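Local coordinates for protein carbamate kinase (PDB 2E9Y) that probably catalyses the reversible transfer of a phosphoryl group between ATP and carbamate, giving carbamoyl phosphate and ADP, at residues L43-N55 / S183-G195. Residues are numbered along the deposited sequence; the frame is centred on the assembly and turned at random.
Sequences LADGWRSVITHGN and SAESPAVVALGGG
Strands 48-52 and 188-191 are parallel neighbours in the central sheet of the amino acid kinase fold, and each runs on into a glycine-containing loop where the two chains still touch. The backbone ladder zips Ser-49 N to Pro-187 O, Val-189 N to Ser-49 O, Ile-51 N to Val-189 O (2.6 Å) and Ala-191 N to Ile-51 O. At its start Pro-187 O is gripped twice, since Ser-49 OG, turned between its own backbone N and carbonyl carbon (chi1 65°), adds a longer bond of 3.3 Å in the carbonyl plane.

Arg-48 bends at chi3 (78°) and reaches past Pro-187 to the last turn of helix 176-185. Its NH2 gives Ser-183 O a 2.7 Å bond, nearly straight and in the guanidinium plane, while NE adds a weak one; Pro-187 CA lies over one face of the group. A leucine here would probably leave Ser-183 O without this charged donor and Pro-187 without the flat group it rests on. Close by, a water joins Ser-49 O, Ser-183 OG and Ser-186 O.

Beyond the strands, Gly-194 N bonds His-53 O at 2.7 Å. The imidazole lies with one face under Gly-193 CA, 3.6 Å from the ring centroid, a CH-pi contact; its ND1 bonds Gly-54 O in the ring plane (2.8 Å, 178°), which fixes the ring's rotation. Gly-193 and Gly-194 sit so close to His-53 NE2 and Asn-55 ND2, respectively, that neither has room for a CB; Asn-55 ND2 itself bonds Thr-85 OG1.

Strand 6-10 pairs with the other edge of strand 48-52, and strand 112-119 pairs with 188-191. Helix 78-103 packs on the sheet face bearing Ala-188, with its Ile-89 and Leu-93 against His-53.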
ATOM      1  N   LEU A  43     -15.041  -3.048 -19.036  1.00 26.54           N
ATOM      2  CA  LEU A  43     -15.574  -1.740 -18.663  1.00 28.43           C
ATOM      3  C   LEU A  43     -16.270  -1.115 -19.868  1.00 29.35           C
ATOM      4  O   LEU A  43     -17.242  -0.372 -19.722  1.00 28.72           O
ATOM      5  CB  LEU A  43     -14.449  -0.812 -18.184  1.00 28.87           C
ATOM      6  CG  LEU A  43     -13.998  -0.918 -16.722  1.00 29.88           C
ATOM      7  CD1 LEU A  43     -13.663  -2.353 -16.367  1.00 30.62           C
ATOM      8  CD2 LEU A  43     -12.796  -0.015 -16.508  1.00 29.47           C
ATOM      9  N   ALA A  44     -15.760  -1.415 -21.056  1.00 31.00           N
ATOM     10  CA  ALA A  44     -16.345  -0.895 -22.283  1.00 33.91           C
ATOM     11  C   ALA A  44     -17.757  -1.449 -22.444  1.00 34.79           C
ATOM     12  O   ALA A  44     -18.648  -0.759 -22.938  1.00 36.66           O
ATOM     13  CB  ALA A  44     -15.487  -1.288 -23.481  1.00 33.61           C
ATOM     14  N   ASP A  45     -17.961  -2.691 -22.015  1.00 36.22           N
ATOM     15  CA  ASP A  45     -19.275  -3.317 -22.122  1.00 36.81           C
ATOM     16  C   ASP A  45     -20.281  -2.795 -21.100  1.00 36.82           C
ATOM     17  O   ASP A  45     -21.403  -3.297 -21.017  1.00 37.30           O
ATOM     18  CB  ASP A  45     -19.155  -4.841 -22.017  1.00 38.06           C
ATOM     19  CG  ASP A  45     -18.377  -5.445 -23.177  1.00 38.97           C
ATOM     20  OD1 ASP A  45     -18.521  -4.945 -24.313  1.00 39.52           O
ATOM     21  OD2 ASP A  45     -17.632  -6.421 -22.960  1.00 40.37           O
ATOM     22  N   GLY A  46     -19.878  -1.793 -20.320  1.00 35.89           N
ATOM     23  CA  GLY A  46     -20.779  -1.198 -19.345  1.00 33.68           C
ATOM     24  C   GLY A  46     -20.698  -1.619 -17.888  1.00 33.13           C
ATOM     25  O   GLY A  46     -21.425  -1.080 -17.051  1.00 32.89           O
ATOM     26  N   TRP A  47     -19.821  -2.565 -17.567  1.00 31.15           N
ATOM     27  CA  TRP A  47     -19.697  -3.034 -16.190  1.00 29.90           C
ATOM     28  C   TRP A  47     -18.914  -2.107 -15.265  1.00 28.59           C
ATOM     29  O   TRP A  47     -17.983  -1.422 -15.692  1.00 28.85           O
ATOM     30  CB  TRP A  47     -19.011  -4.407 -16.139  1.00 29.56           C
ATOM     31  CG  TRP A  47     -19.858  -5.572 -16.548  1.00 30.31           C
ATOM     32  CD1 TRP A  47     -19.906  -6.161 -17.777  1.00 30.38           C
ATOM     33  CD2 TRP A  47     -20.762  -6.308 -15.714  1.00 30.96           C
ATOM     34  NE1 TRP A  47     -20.781  -7.221 -17.762  1.00 30.96           N
ATOM     35  CE2 TRP A  47     -21.321  -7.334 -16.509  1.00 31.51           C
ATOM     36  CE3 TRP A  47     -21.153  -6.201 -14.373  1.00 32.42           C
ATOM     37  CZ2 TRP A  47     -22.252  -8.249 -16.007  1.00 30.39           C
ATOM     38  CZ3 TRP A  47     -22.081  -7.110 -13.871  1.00 31.09           C
ATOM     39  CH2 TRP A  47     -22.619  -8.122 -14.690  1.00 32.79           C
ATOM     40  N   ARG A  48     -19.319  -2.082 -13.999  1.00 26.99           N
ATOM     41  CA  ARG A  48     -18.600  -1.330 -12.976  1.00 26.29           C
ATOM     42  C   ARG A  48     -17.935  -2.495 -12.247  1.00 25.18           C
ATOM     43  O   ARG A  48     -18.525  -3.573 -12.148  1.00 23.34           O
ATOM     44  CB  ARG A  48     -19.550  -0.577 -12.038  1.00 27.48           C
ATOM     45  CG  ARG A  48     -20.234   0.627 -12.678  1.00 28.83           C
ATOM     46  CD  ARG A  48     -20.933   1.504 -11.641  1.00 30.49           C
ATOM     47  NE  ARG A  48     -20.011   2.375 -10.907  1.00 33.49           N
ATOM     48  CZ  ARG A  48     -19.359   3.406 -11.442  1.00 33.81           C
ATOM     49  NH1 ARG A  48     -19.523   3.707 -12.725  1.00 33.93           N
ATOM     50  NH2 ARG A  48     -18.548   4.146 -10.695  1.00 33.13           N
ATOM     51  N   SER A  49     -16.720  -2.308 -11.750  1.00 22.60           N
ATOM     52  CA  SER A  49     -16.059  -3.425 -11.100  1.00 22.59           C
ATOM     53  C   SER A  49     -15.201  -3.112  -9.893  1.00 20.77           C
ATOM     54  O   SER A  49     -14.767  -1.981  -9.680  1.00 20.47           O
ATOM     55  CB  SER A  49     -15.183  -4.154 -12.115  1.00 23.36           C
ATOM     56  OG  SER A  49     -14.135  -3.304 -12.559  1.00 27.55           O
ATOM     57  N   VAL A  50     -14.985  -4.158  -9.107  1.00 19.39           N
ATOM     58  CA  VAL A  50     -14.120  -4.126  -7.941  1.00 18.12           C
ATOM     59  C   VAL A  50     -13.234  -5.314  -8.276  1.00 17.56           C
ATOM     60  O   VAL A  50     -13.694  -6.461  -8.313  1.00 16.85           O
ATOM     61  CB  VAL A  50     -14.878  -4.388  -6.632  1.00 20.25           C
ATOM     62  CG1 VAL A  50     -13.885  -4.489  -5.476  1.00 20.50           C
ATOM     63  CG2 VAL A  50     -15.858  -3.256  -6.363  1.00 21.50           C
ATOM     64  N   ILE A  51     -11.971  -5.021  -8.556  1.00 16.13           N
ATOM     65  CA  ILE A  51     -11.000  -6.028  -8.946  1.00 16.06           C
ATOM     66  C   ILE A  51     -10.128  -6.480  -7.785  1.00 14.82           C
ATOM     67  O   ILE A  51      -9.475  -5.665  -7.144  1.00 14.75           O
ATOM     68  CB  ILE A  51     -10.078  -5.465 -10.050  1.00 17.95           C
ATOM     69  CG1 ILE A  51     -10.930  -4.958 -11.217  1.00 20.42           C
ATOM     70  CG2 ILE A  51      -9.082  -6.526 -10.497  1.00 16.25           C
ATOM     71  CD1 ILE A  51     -10.165  -4.118 -12.213  1.00 25.58           C
ATOM     72  N   THR A  52     -10.130  -7.778  -7.509  1.00 14.75           N
ATOM     73  CA  THR A  52      -9.302  -8.318  -6.438  1.00 15.43           C
ATOM     74  C   THR A  52      -8.217  -9.171  -7.085  1.00 16.55           C
ATOM     75  O   THR A  52      -8.254  -9.424  -8.296  1.00 16.76           O
ATOM     76  CB  THR A  52     -10.112  -9.194  -5.469  1.00 13.69           C
ATOM     77  OG1 THR A  52     -10.535 -10.382  -6.141  1.00 15.54           O
ATOM     78  CG2 THR A  52     -11.331  -8.440  -4.964  1.00 13.35           C
ATOM     79  N   HIS A  53      -7.259  -9.624  -6.286  1.00 15.18           N
ATOM     80  CA  HIS A  53      -6.163 -10.434  -6.811  1.00 14.47           C
ATOM     81  C   HIS A  53      -5.458 -11.185  -5.694  1.00 16.23           C
ATOM     82  O   HIS A  53      -5.649 -10.877  -4.520  1.00 15.41           O
ATOM     83  CB  HIS A  53      -5.148  -9.531  -7.509  1.00 13.82           C
ATOM     84  CG  HIS A  53      -4.541  -8.496  -6.604  1.00 14.18           C
ATOM     85  ND1 HIS A  53      -3.481  -8.765  -5.761  1.00 12.10           N
ATOM     86  CD2 HIS A  53      -4.849  -7.192  -6.415  1.00 11.83           C
ATOM     87  CE1 HIS A  53      -3.161  -7.669  -5.098  1.00 12.98           C
ATOM     88  NE2 HIS A  53      -3.976  -6.698  -5.475  1.00 16.22           N
ATOM     89  N   GLY A  54      -4.639 -12.167  -6.069  1.00 14.40           N
ATOM     90  CA  GLY A  54      -3.890 -12.926  -5.084  1.00 14.69           C
ATOM     91  C   GLY A  54      -2.539 -12.259  -4.858  1.00 15.36           C
ATOM     92  O   GLY A  54      -2.256 -11.216  -5.452  1.00 16.93           O
ATOM     93  N   ASN A  55      -1.697 -12.848  -4.017  1.00 13.95           N
ATOM     94  CA  ASN A  55      -0.379 -12.264  -3.747  1.00 14.36           C
ATOM     95  C   ASN A  55       0.631 -13.335  -3.330  1.00 14.21           C
ATOM     96  O   ASN A  55       1.644 -13.026  -2.707  1.00 13.05           O
ATOM     97  CB  ASN A  55      -0.491 -11.220  -2.629  1.00 13.88           C
ATOM     98  CG  ASN A  55      -0.756 -11.851  -1.273  1.00 14.04           C
ATOM     99  OD1 ASN A  55      -1.125 -13.025  -1.189  1.00 14.62           O
ATOM    100  ND2 ASN A  55      -0.576 -11.077  -0.207  1.00 12.98           N
ATOM    101  N   SER A 183     -16.164   2.592  -5.360  1.00 20.79           N
ATOM    102  CA  SER A 183     -16.920   2.070  -6.497  1.00 22.36           C
ATOM    103  C   SER A 183     -17.949   3.077  -7.008  1.00 23.75           C
ATOM    104  O   SER A 183     -18.244   3.130  -8.205  1.00 24.52           O
ATOM    105  CB  SER A 183     -17.625   0.770  -6.103  1.00 23.02           C
ATOM    106  OG  SER A 183     -18.152   0.114  -7.241  1.00 24.31           O
ATOM    107  N   ALA A 184     -18.499   3.869  -6.100  1.00 24.02           N
ATOM    108  CA  ALA A 184     -19.478   4.872  -6.485  1.00 28.07           C
ATOM    109  C   ALA A 184     -18.794   5.956  -7.315  1.00 28.97           C
ATOM    110  O   ALA A 184     -19.407   6.558  -8.195  1.00 31.36           O
ATOM    111  CB  ALA A 184     -20.115   5.481  -5.242  1.00 27.59           C
ATOM    112  N   GLU A 185     -17.513   6.186  -7.044  1.00 30.53           N
ATOM    113  CA  GLU A 185     -16.755   7.215  -7.748  1.00 31.90           C
ATOM    114  C   GLU A 185     -16.001   6.754  -8.995  1.00 30.42           C
ATOM    115  O   GLU A 185     -15.700   7.567  -9.868  1.00 30.44           O
ATOM    116  CB  GLU A 185     -15.769   7.882  -6.782  1.00 34.17           C
ATOM    117  CG  GLU A 185     -16.426   8.676  -5.664  1.00 38.49           C
ATOM    118  CD  GLU A 185     -17.233   9.852  -6.185  1.00 41.06           C
ATOM    119  OE1 GLU A 185     -16.651  10.711  -6.882  1.00 42.29           O
ATOM    120  OE2 GLU A 185     -18.448   9.915  -5.901  1.00 43.49           O
ATOM    121  N   SER A 186     -15.689   5.464  -9.084  1.00 28.35           N
ATOM    122  CA  SER A 186     -14.963   4.948 -10.241  1.00 26.85           C
ATOM    123  C   SER A 186     -15.456   3.577 -10.690  1.00 27.04           C
ATOM    124  O   SER A 186     -15.821   2.738  -9.864  1.00 26.16           O
ATOM    125  CB  SER A 186     -13.466   4.860  -9.934  1.00 28.10           C
ATOM    126  OG  SER A 186     -12.756   4.313 -11.039  1.00 27.86           O
ATOM    127  N   PRO A 187     -15.467   3.333 -12.012  1.00 25.50           N
ATOM    128  CA  PRO A 187     -15.910   2.069 -12.606  1.00 25.98           C
ATOM    129  C   PRO A 187     -14.912   0.928 -12.417  1.00 24.43           C
ATOM    130  O   PRO A 187     -15.226  -0.232 -12.680  1.00 24.23           O
ATOM    131  CB  PRO A 187     -16.103   2.433 -14.077  1.00 27.05           C
ATOM    132  CG  PRO A 187     -15.022   3.449 -14.298  1.00 27.46           C
ATOM    133  CD  PRO A 187     -15.154   4.320 -13.063  1.00 27.53           C
ATOM    134  N   ALA A 188     -13.707   1.266 -11.965  1.00 23.75           N
ATOM    135  CA  ALA A 188     -12.667   0.271 -11.724  1.00 21.10           C
ATOM    136  C   ALA A 188     -11.981   0.576 -10.397  1.00 19.16           C
ATOM    137  O   ALA A 188     -11.363   1.629 -10.231  1.00 18.72           O
ATOM    138  CB  ALA A 188     -11.647   0.281 -12.855  1.00 22.50           C
ATOM    139  N   VAL A 189     -12.102  -0.355  -9.457  1.00 17.86           N
ATOM    140  CA  VAL A 189     -11.516  -0.213  -8.128  1.00 18.30           C
ATOM    141  C   VAL A 189     -10.731  -1.478  -7.805  1.00 17.94           C
ATOM    142  O   VAL A 189     -11.231  -2.582  -8.011  1.00 18.80           O
ATOM    143  CB  VAL A 189     -12.616  -0.042  -7.047  1.00 18.13           C
ATOM    144  CG1 VAL A 189     -11.994  -0.037  -5.654  1.00 19.59           C
ATOM    145  CG2 VAL A 189     -13.395   1.248  -7.290  1.00 18.45           C
ATOM    146  N   VAL A 190      -9.504  -1.319  -7.312  1.00 16.95           N
ATOM    147  CA  VAL A 190      -8.680  -2.469  -6.946  1.00 16.15           C
ATOM    148  C   VAL A 190      -8.738  -2.597  -5.427  1.00 14.69           C
ATOM    149  O   VAL A 190      -8.499  -1.626  -4.713  1.00 15.42           O
ATOM    150  CB  VAL A 190      -7.204  -2.281  -7.379  1.00 16.21           C
ATOM    151  CG1 VAL A 190      -6.357  -3.459  -6.889  1.00 13.44           C
ATOM    152  CG2 VAL A 190      -7.120  -2.175  -8.889  1.00 15.91           C
ATOM    153  N   ALA A 191      -9.073  -3.785  -4.935  1.00 14.00           N
ATOM    154  CA  ALA A 191      -9.162  -3.973  -3.494  1.00 14.33           C
ATOM    155  C   ALA A 191      -8.977  -5.420  -3.070  1.00 14.53           C
ATOM    156  O   ALA A 191      -8.872  -6.322  -3.901  1.00 13.68           O
ATOM    157  CB  ALA A 191     -10.515  -3.451  -2.986  1.00 15.67           C
ATOM    158  N   LEU A 192      -8.930  -5.619  -1.758  1.00 15.15           N
ATOM    159  CA  LEU A 192      -8.786  -6.938  -1.167  1.00 15.37           C
ATOM    160  C   LEU A 192      -7.604  -7.707  -1.751  1.00 14.99           C
ATOM    161  O   LEU A 192      -7.686  -8.911  -1.975  1.00 15.21           O
ATOM    162  CB  LEU A 192     -10.095  -7.720  -1.366  1.00 18.41           C
ATOM    163  CG  LEU A 192     -10.535  -8.700  -0.274  1.00 21.70           C
ATOM    164  CD1 LEU A 192     -10.424  -8.036   1.087  1.00 20.87           C
ATOM    165  CD2 LEU A 192     -11.970  -9.144  -0.532  1.00 21.13           C
ATOM    166  N   GLY A 193      -6.494  -7.011  -1.976  1.00 13.21           N
ATOM    167  CA  GLY A 193      -5.328  -7.665  -2.532  1.00 12.56           C
ATOM    168  C   GLY A 193      -4.813  -8.782  -1.641  1.00 13.37           C
ATOM    169  O   GLY A 193      -4.688  -8.611  -0.430  1.00 14.17           O
ATOM    170  N   GLY A 194      -4.516  -9.928  -2.244  1.00 13.28           N
ATOM    171  CA  GLY A 194      -3.974 -11.064  -1.502  1.00 14.32           C
ATOM    172  C   GLY A 194      -5.008 -11.702  -0.563  1.00 14.77           C
ATOM    173  O   GLY A 194      -4.701 -12.538   0.276  1.00 16.33           O
ATOM    174  N   GLY A 195      -6.270 -11.258  -0.698  1.00 14.57           N
ATOM    175  CA  GLY A 195      -7.315 -11.809   0.164  1.00 15.52           C
ATOM    176  C   GLY A 195      -7.590 -10.906   1.373  1.00 16.44           C
ATOM    177  O   GLY A 195      -8.477 -11.144   2.181  1.00 16.69           O
TER
HETATM  178  O   HOH W   1     -18.077   6.839 -12.085  1.00 42.57           O
HETATM  179  O   HOH W   2     -16.503   0.104  -9.439  1.00 25.23           O